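Local coordinates for putative calcium binding protein (Streptomyces coelicolor, PDB 3AKB) that binds calcium ions through EF-hand helix-loop-helix motifs and probably takes part in calcium-mediated regulation in its bacterium, at residues V39-D44 and A48-A53; A107-D112 and V117-R122. The protein carries 2 engineered substitutions. One frame throughout, in Å; residues are numbered along the deposited sequence.

In the fold
Interactions 1 and 2 follow one another along the chain, their centres about 16 Å apart and their nearest atoms about 6 Å apart without touching. Interaction 2 sets the first half of the third EF-hand calcium loop, within 107-112, against the start of its exiting helix, 117-126. Interaction 1 is the turn that leads from helix 23-37, the exiting helix of the first EF-hand, into helix 44-64. Helix 23-37 touches both: Leu34 meets Tyr50 of interaction 1, while Phe37 packs on Thr109 and Arg122 of interaction 2. The side chain of Tyr50 also lies about 6 Å from a bound calcium ion and about 11 Å from that of Asp25 in the first loop.

Interaction 1 (V39-D44 and A48-A53); sequences VAARSD and ALYGGA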
ATOM      1  N   VAL A  39      15.480   5.487   7.326  1.00  9.80           N
ATOM      2  CA  VAL A  39      16.171   4.500   6.496  1.00  9.65           C
ATOM      3  C   VAL A  39      16.590   5.177   5.193  1.00  9.78           C
ATOM      4  O   VAL A  39      15.769   5.802   4.525  1.00 10.64           O
ATOM      5  CB  VAL A  39      15.289   3.262   6.226  1.00  9.48           C
ATOM      6  CG1 VAL A  39      15.956   2.310   5.236  1.00 10.24           C
ATOM      7  CG2 VAL A  39      14.961   2.572   7.532  1.00 10.22           C
ATOM      8  N   ALA A  40      17.877   5.093   4.870  1.00  9.64           N
ATOM      9  CA  ALA A  40      18.413   5.793   3.693  1.00  9.37           C
ATOM     10  C   ALA A  40      17.926   5.212   2.378  1.00  9.11           C
ATOM     11  O   ALA A  40      17.841   3.994   2.209  1.00  9.77           O
ATOM     12  CB  ALA A  40      19.948   5.797   3.718  1.00 10.45           C
ATOM     13  N   ALA A  41      17.654   6.099   1.423  1.00 10.10           N
ATOM     14  CA  ALA A  41      17.230   5.668   0.110  1.00  9.52           C
ATOM     15  C   ALA A  41      18.226   4.700  -0.529  1.00  8.97           C
ATOM     16  O   ALA A  41      17.817   3.758  -1.172  1.00 10.52           O
ATOM     17  CB  ALA A  41      16.989   6.869  -0.792  1.00  9.86           C
ATOM     18  N   ARG A  42      19.525   4.969  -0.332  1.00  9.25           N
ATOM     19  CA  ARG A  42      20.586   4.214  -0.969  1.00  9.97           C
ATOM     20  C   ARG A  42      20.932   2.914  -0.253  1.00 10.62           C
ATOM     21  O   ARG A  42      21.693   2.125  -0.798  1.00 11.89           O
ATOM     22  CB  ARG A  42      21.847   5.089  -1.138  1.00 10.70           C
ATOM     23  CG  ARG A  42      21.615   6.141  -2.220  1.00 12.55           C
ATOM     24  CD  ARG A  42      22.773   7.088  -2.430  1.00 16.32           C
ATOM     25  NE  ARG A  42      22.408   8.030  -3.482  1.00 15.76           N
ATOM     26  CZ  ARG A  42      23.276   8.672  -4.266  1.00 17.76           C
ATOM     27  NH1 ARG A  42      24.579   8.453  -4.138  1.00 17.87           N
ATOM     28  NH2 ARG A  42      22.817   9.501  -5.208  1.00 17.45           N
ATOM     29  N   SER A  43      20.350   2.688   0.929  1.00 10.08           N
ATOM     30  CA  SER A  43      20.598   1.455   1.695  1.00 10.03           C
ATOM     31  C   SER A  43      19.965   0.239   1.021  1.00  9.95           C
ATOM     32  O   SER A  43      19.122   0.351   0.133  1.00  9.66           O
ATOM     33  CB  SER A  43      20.044   1.594   3.117  1.00 10.22           C
ATOM     34  OG  SER A  43      18.623   1.543   3.084  1.00 11.21           O
ATOM     35  N   ASP A  44      20.350  -0.957   1.439  1.00  9.62           N
ATOM     36  CA  ASP A  44      19.718  -2.151   0.890  1.00 10.57           C
ATOM     37  C   ASP A  44      18.198  -2.102   1.069  1.00  9.45           C
ATOM     38  O   ASP A  44      17.446  -2.372   0.132  1.00  9.14           O
ATOM     39  CB  ASP A  44      20.253  -3.407   1.562  1.00 10.70           C
ATOM     40  CG  ASP A  44      21.683  -3.655   1.253  1.00 14.00           C
ATOM     41  OD1 ASP A  44      22.073  -3.598   0.076  1.00 18.39           O
ATOM     42  OD2 ASP A  44      22.424  -3.962   2.196  1.00 12.70           O
ATOM     43  N   ALA A  48      15.230  -1.788  -1.807  1.00  7.04           N
ATOM     44  CA  ALA A  48      14.210  -2.819  -1.915  1.00  7.37           C
ATOM     45  C   ALA A  48      12.819  -2.195  -1.839  1.00  7.16           C
ATOM     46  O   ALA A  48      11.914  -2.680  -2.497  1.00  7.70           O
ATOM     47  CB  ALA A  48      14.386  -3.892  -0.842  1.00  8.40           C
ATOM     48  N   LEU A  49      12.643  -1.138  -1.041  1.00  6.62           N
ATOM     49  CA  LEU A  49      11.337  -0.487  -0.960  1.00  7.73           C
ATOM     50  C   LEU A  49      10.961   0.223  -2.261  1.00  7.43           C
ATOM     51  O   LEU A  49       9.848   0.073  -2.747  1.00  7.03           O
ATOM     52  CB  LEU A  49      11.231   0.467   0.229  1.00  7.17           C
ATOM     53  CG  LEU A  49       9.792   0.920   0.509  1.00  6.65           C
ATOM     54  CD1 LEU A  49       8.996  -0.235   1.098  1.00  9.01           C
ATOM     55  CD2 LEU A  49       9.809   2.105   1.442  1.00  9.40           C
ATOM     56  N   TYR A  50      11.893   0.971  -2.837  1.00  7.37           N
ATOM     57  CA  TYR A  50      11.618   1.601  -4.143  1.00  7.28           C
ATOM     58  C   TYR A  50      11.348   0.557  -5.204  1.00  8.07           C
ATOM     59  O   TYR A  50      10.428   0.721  -5.998  1.00  8.76           O
ATOM     60  CB  TYR A  50      12.778   2.509  -4.550  1.00  8.89           C
ATOM     61  CG  TYR A  50      12.729   3.870  -3.919  1.00  8.54           C
ATOM     62  CD1 TYR A  50      11.746   4.776  -4.301  1.00 10.07           C
ATOM     63  CD2 TYR A  50      13.662   4.261  -2.946  1.00  8.25           C
ATOM     64  CE1 TYR A  50      11.676   6.051  -3.736  1.00  9.12           C
ATOM     65  CE2 TYR A  50      13.619   5.537  -2.377  1.00  8.51           C
ATOM     66  CZ  TYR A  50      12.617   6.442  -2.784  1.00  8.48           C
ATOM     67  OH  TYR A  50      12.532   7.706  -2.250  1.00 12.15           O
ATOM     68  N   GLY A  51      12.132  -0.514  -5.240  1.00  8.38           N
ATOM     69  CA  GLY A  51      11.891  -1.574  -6.211  1.00  8.50           C
ATOM     70  C   GLY A  51      10.505  -2.186  -6.065  1.00  8.66           C
ATOM     71  O   GLY A  51       9.796  -2.423  -7.058  1.00 10.19           O
ATOM     72  N   GLY A  52      10.105  -2.450  -4.825  1.00  8.16           N
ATOM     73  CA  GLY A  52       8.778  -3.032  -4.609  1.00  7.88           C
ATOM     74  C   GLY A  52       7.660  -2.078  -4.970  1.00  8.04           C
ATOM     75  O   GLY A  52       6.646  -2.483  -5.525  1.00  7.75           O
ATOM     76  N   ALA A  53       7.859  -0.792  -4.672  1.00  8.14           N
ATOM     77  CA  ALA A  53       6.857   0.220  -4.988  1.00  7.17           C
ATOM     78  C   ALA A  53       6.696   0.344  -6.495  1.00  7.53           C
ATOM     79  O   ALA A  53       5.567   0.451  -6.986  1.00  7.92           O
ATOM     80  CB  ALA A  53       7.250   1.564  -4.404  1.00  8.16           C
TER
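The loop 39-44 turns into helix 44-64 through a type I beta turn from Ala40 to Ser43, and the first helical turn is closed by Ala48 N donating to Asp44 O at 3.0 Å, with an N-H...O angle of 152°. Ser43 occupies the N-cap: its OG accepts from the backbone N of Gly46, one of the amides at the helix start. Side-chain packing across the contact is slight. The methyl CB of Ala41 meets the Tyr50 ring at its edge, near the ring plane, 4.0 Å from CE2. CG of Tyr50 lies beside its backbone N and anti to the carbonyl carbon (chi1 -82°), and from there the ring reaches back to the turn. Lys31 and Leu34 of helix 23-37 also touch this tyrosine, which thus ties the connecting turn to the helix before it. Alongside the backbone bond, CB of Ala48 comes within 3.6 Å of Asp44 O. This is a surface contact, joining the end of an interhelical linker to the helix it starts. The turn itself is gripped at one oxygen, Ala40 O, which accepts both Ser43 N at 3.1 Å and, in the carbonyl plane, Ser43 OG at 2.7 Å.

Interaction 2 (A107-D112 and V117-R122); sequences ADTDGD and VADTAR. With CA (calcium ion), chain C; CA (calcium ion), chain L.
Segment 107-112 curls round a calcium ion as the first half of an EF-hand loop, and helix 117-126 comes back beside it, so that the CA atoms of Ala107 and Asp119 are 6.1 Å apart. Across this gap the Asp119 carboxylate faces Ala107 and Thr109 largely through water. Water 1 donates to both Ala107 O and Asp119 OD2, and water 2 joins the same OD2, at 2.6 Å, to Thr109 OG1. The Thr109 methyl CG2 also lies 3.8 Å from OD2. Asp119 CG stands beside its own backbone N (chi1 -72°), which brings OD2 within reach of the two waters. Arg122 NH1 meets the other oxygen, OD1, from above the carboxylate plane, 51° out of it, in a salt bridge of 2.9 Å. An alanine in place of Asp119 would probably leave both bridging waters without their shared acceptor and Arg122 NH1 without its carboxylate mate.

In the loop, Asp108, Asp110 and Asp112 each give OD1 to the calcium ion, joined by water 3, water 4 and the backbone O of Ala114. Water 3, 2.3 Å from the metal, also accepts from Thr109 N. Asp108 OD1 accepts from Gly111 N at 3.0 Å, an Asx motif that steadies the turn of the loop. A second calcium ion is modelled against Asp110 and Asp112, though some of its bonds are implausibly short, leaving its geometry doubtful.

Outside the pair, Arg122 NE makes a salt bridge to Glu36, and Phe37 of the same helix, 23-37, packs on Ala107, Thr109 and Arg122. Thr120, on helix 117-126, rests on Ala138 and Leu141 of helix 131-141.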
ATOM      1  N   ALA A 107      10.182  -1.097   8.616  1.00  8.12           N
ATOM      2  CA  ALA A 107       9.503  -0.826   9.882  1.00  8.61           C
ATOM      3  C   ALA A 107       9.997  -1.696  11.055  1.00  9.03           C
ATOM      4  O   ALA A 107       9.555  -1.514  12.200  1.00  9.88           O
ATOM      5  CB  ALA A 107       7.976  -0.952   9.707  1.00  8.75           C
ATOM      6  N   ASP A 108      10.890  -2.639  10.769  1.00  9.04           N
ATOM      7  CA  ASP A 108      11.532  -3.464  11.798  1.00  9.78           C
ATOM      8  C   ASP A 108      12.742  -2.713  12.348  1.00 10.62           C
ATOM      9  O   ASP A 108      13.809  -2.729  11.753  1.00 12.07           O
ATOM     10  CB  ASP A 108      11.947  -4.806  11.188  1.00  9.79           C
ATOM     11  CG  ASP A 108      12.785  -5.644  12.128  1.00 11.49           C
ATOM     12  OD1 ASP A 108      12.823  -5.318  13.339  1.00 11.84           O
ATOM     13  OD2 ASP A 108      13.347  -6.667  11.659  1.00 14.18           O
ATOM     14  N   THR A 109      12.556  -2.027  13.469  1.00  9.50           N
ATOM     15  CA  THR A 109      13.551  -1.074  13.938  1.00 11.46           C
ATOM     16  C   THR A 109      14.678  -1.718  14.748  1.00 11.59           C
ATOM     17  O   THR A 109      15.746  -1.117  14.894  1.00 12.76           O
ATOM     18  CB  THR A 109      12.917   0.056  14.747  1.00 11.20           C
ATOM     19  OG1 THR A 109      12.360  -0.469  15.958  1.00 13.11           O
ATOM     20  CG2 THR A 109      11.855   0.768  13.934  1.00 12.99           C
ATOM     21  N   ASP A 110      14.462  -2.931  15.261  1.00 11.30           N
ATOM     22  CA  ASP A 110      15.516  -3.605  16.038  1.00 11.96           C
ATOM     23  C   ASP A 110      16.171  -4.763  15.282  1.00 12.05           C
ATOM     24  O   ASP A 110      17.128  -5.366  15.783  1.00 12.74           O
ATOM     25  CB  ASP A 110      15.033  -4.050  17.432  1.00 11.71           C
ATOM     26  CG  ASP A 110      13.893  -5.034  17.386  1.00 13.35           C
ATOM     27  OD1 ASP A 110      13.375  -5.356  16.290  1.00 11.91           O
ATOM     28  OD2 ASP A 110      13.501  -5.516  18.474  1.00 13.14           O
ATOM     29  N   GLY A 111      15.673  -5.078  14.091  1.00 12.19           N
ATOM     30  CA  GLY A 111      16.288  -6.110  13.219  1.00 11.79           C
ATOM     31  C   GLY A 111      15.918  -7.571  13.505  1.00 12.68           C
ATOM     32  O   GLY A 111      16.537  -8.504  12.980  1.00 14.27           O
ATOM     33  N   ASP A 112      14.897  -7.772  14.328  1.00 12.60           N
ATOM     34  CA  ASP A 112      14.516  -9.127  14.732  1.00 13.46           C
ATOM     35  C   ASP A 112      13.474  -9.776  13.819  1.00 13.66           C
ATOM     36  O   ASP A 112      12.890 -10.825  14.183  1.00 15.51           O
ATOM     37  CB  ASP A 112      14.023  -9.146  16.175  1.00 13.78           C
ATOM     38  CG  ASP A 112      12.723  -8.414  16.360  1.00 14.12           C
ATOM     39  OD1 ASP A 112      12.103  -7.999  15.364  1.00 12.61           O
ATOM     40  OD2 ASP A 112      12.308  -8.214  17.522  1.00 14.17           O
ATOM     41  N   VAL A 117       2.789  -3.247  16.406  1.00 10.30           N
ATOM     42  CA  VAL A 117       1.579  -2.494  16.068  1.00 10.55           C
ATOM     43  C   VAL A 117       1.851  -0.961  15.987  1.00 10.90           C
ATOM     44  O   VAL A 117       1.385  -0.276  15.054  1.00 10.50           O
ATOM     45  CB  VAL A 117       0.454  -2.818  17.098  1.00 11.33           C
ATOM     46  CG1 VAL A 117      -0.721  -1.841  16.952  1.00 10.45           C
ATOM     47  CG2 VAL A 117      -0.042  -4.233  16.891  1.00 11.86           C
ATOM     48  N   ALA A 118       2.596  -0.420  16.939  1.00 10.72           N
ATOM     49  CA  ALA A 118       2.884   1.025  16.955  1.00  9.94           C
ATOM     50  C   ALA A 118       3.632   1.456  15.680  1.00  9.73           C
ATOM     51  O   ALA A 118       3.375   2.504  15.104  1.00  9.77           O
ATOM     52  CB  ALA A 118       3.675   1.402  18.209  1.00 11.28           C
ATOM     53  N   ASP A 119       4.574   0.621  15.237  1.00  8.90           N
ATOM     54  CA  ASP A 119       5.342   0.960  14.035  1.00  8.96           C
ATOM     55  C   ASP A 119       4.541   0.726  12.750  1.00  8.55           C
ATOM     56  O   ASP A 119       4.748   1.408  11.750  1.00  7.58           O
ATOM     57  CB  ASP A 119       6.685   0.226  14.049  1.00  8.91           C
ATOM     58  CG  ASP A 119       7.643   0.811  15.096  1.00  9.37           C
ATOM     59  OD1 ASP A 119       7.478   2.019  15.433  1.00 11.11           O
ATOM     60  OD2 ASP A 119       8.554   0.103  15.609  1.00 10.12           O
ATOM     61  N   THR A 120       3.614  -0.234  12.793  1.00  8.55           N
ATOM     62  CA  THR A 120       2.648  -0.392  11.724  1.00  8.83           C
ATOM     63  C   THR A 120       1.803   0.879  11.564  1.00  8.94           C
ATOM     64  O   THR A 120       1.571   1.326  10.431  1.00  9.90           O
ATOM     65  CB  THR A 120       1.773  -1.611  11.974  1.00  9.51           C
ATOM     66  OG1 THR A 120       2.633  -2.755  12.004  1.00  9.79           O
ATOM     67  CG2 THR A 120       0.733  -1.789  10.844  1.00  9.41           C
ATOM     68  N   ALA A 121       1.351   1.456  12.674  1.00  8.77           N
ATOM     69  CA  ALA A 121       0.618   2.716  12.619  1.00  8.19           C
ATOM     70  C   ALA A 121       1.434   3.840  11.965  1.00  8.84           C
ATOM     71  O   ALA A 121       0.905   4.617  11.145  1.00  9.44           O
ATOM     72  CB  ALA A 121       0.123   3.113  14.022  1.00  7.81           C
ATOM     73  N   ARG A 122       2.729   3.911  12.300  1.00  9.70           N
ATOM     74  CA  ARG A 122       3.637   4.906  11.698  1.00  9.95           C
ATOM     75  C   ARG A 122       3.721   4.732  10.198  1.00 10.13           C
ATOM     76  O   ARG A 122       3.719   5.708   9.449  1.00 11.59           O
ATOM     77  CB  ARG A 122       5.033   4.769  12.289  1.00  9.89           C
ATOM     78  CG  ARG A 122       5.114   5.269  13.706  1.00 11.01           C
ATOM     79  CD  ARG A 122       6.487   4.922  14.323  1.00  9.78           C
ATOM     80  NE  ARG A 122       7.621   5.547  13.637  1.00 11.23           N
ATOM     81  CZ  ARG A 122       8.891   5.211  13.848  1.00 12.06           C
ATOM     82  NH1 ARG A 122       9.182   4.237  14.697  1.00 13.55           N
ATOM     83  NH2 ARG A 122       9.865   5.838  13.210  1.00 12.59           N
TER
HETATM   84 CA    CA C   2      11.490  -5.706  15.185  1.00  9.41          CA
HETATM   85 CA    CA L 178      12.087  -6.798  18.309  1.00 19.87          CA
HETATM   86  O   HOH W   1       8.624  -2.418  14.698  1.00  8.88           O
HETATM   87  O   HOH W   2      10.522   1.010  17.128  1.00 20.37           O
HETATM   88  O   HOH W   3      11.067  -3.461  15.561  1.00 10.59           O
HETATM   89  O   HOH W   4      10.368  -5.970  17.226  1.00 12.92           O
HETATM   90  O   HOH W   5      10.766  -4.903  19.844  1.00 17.22           O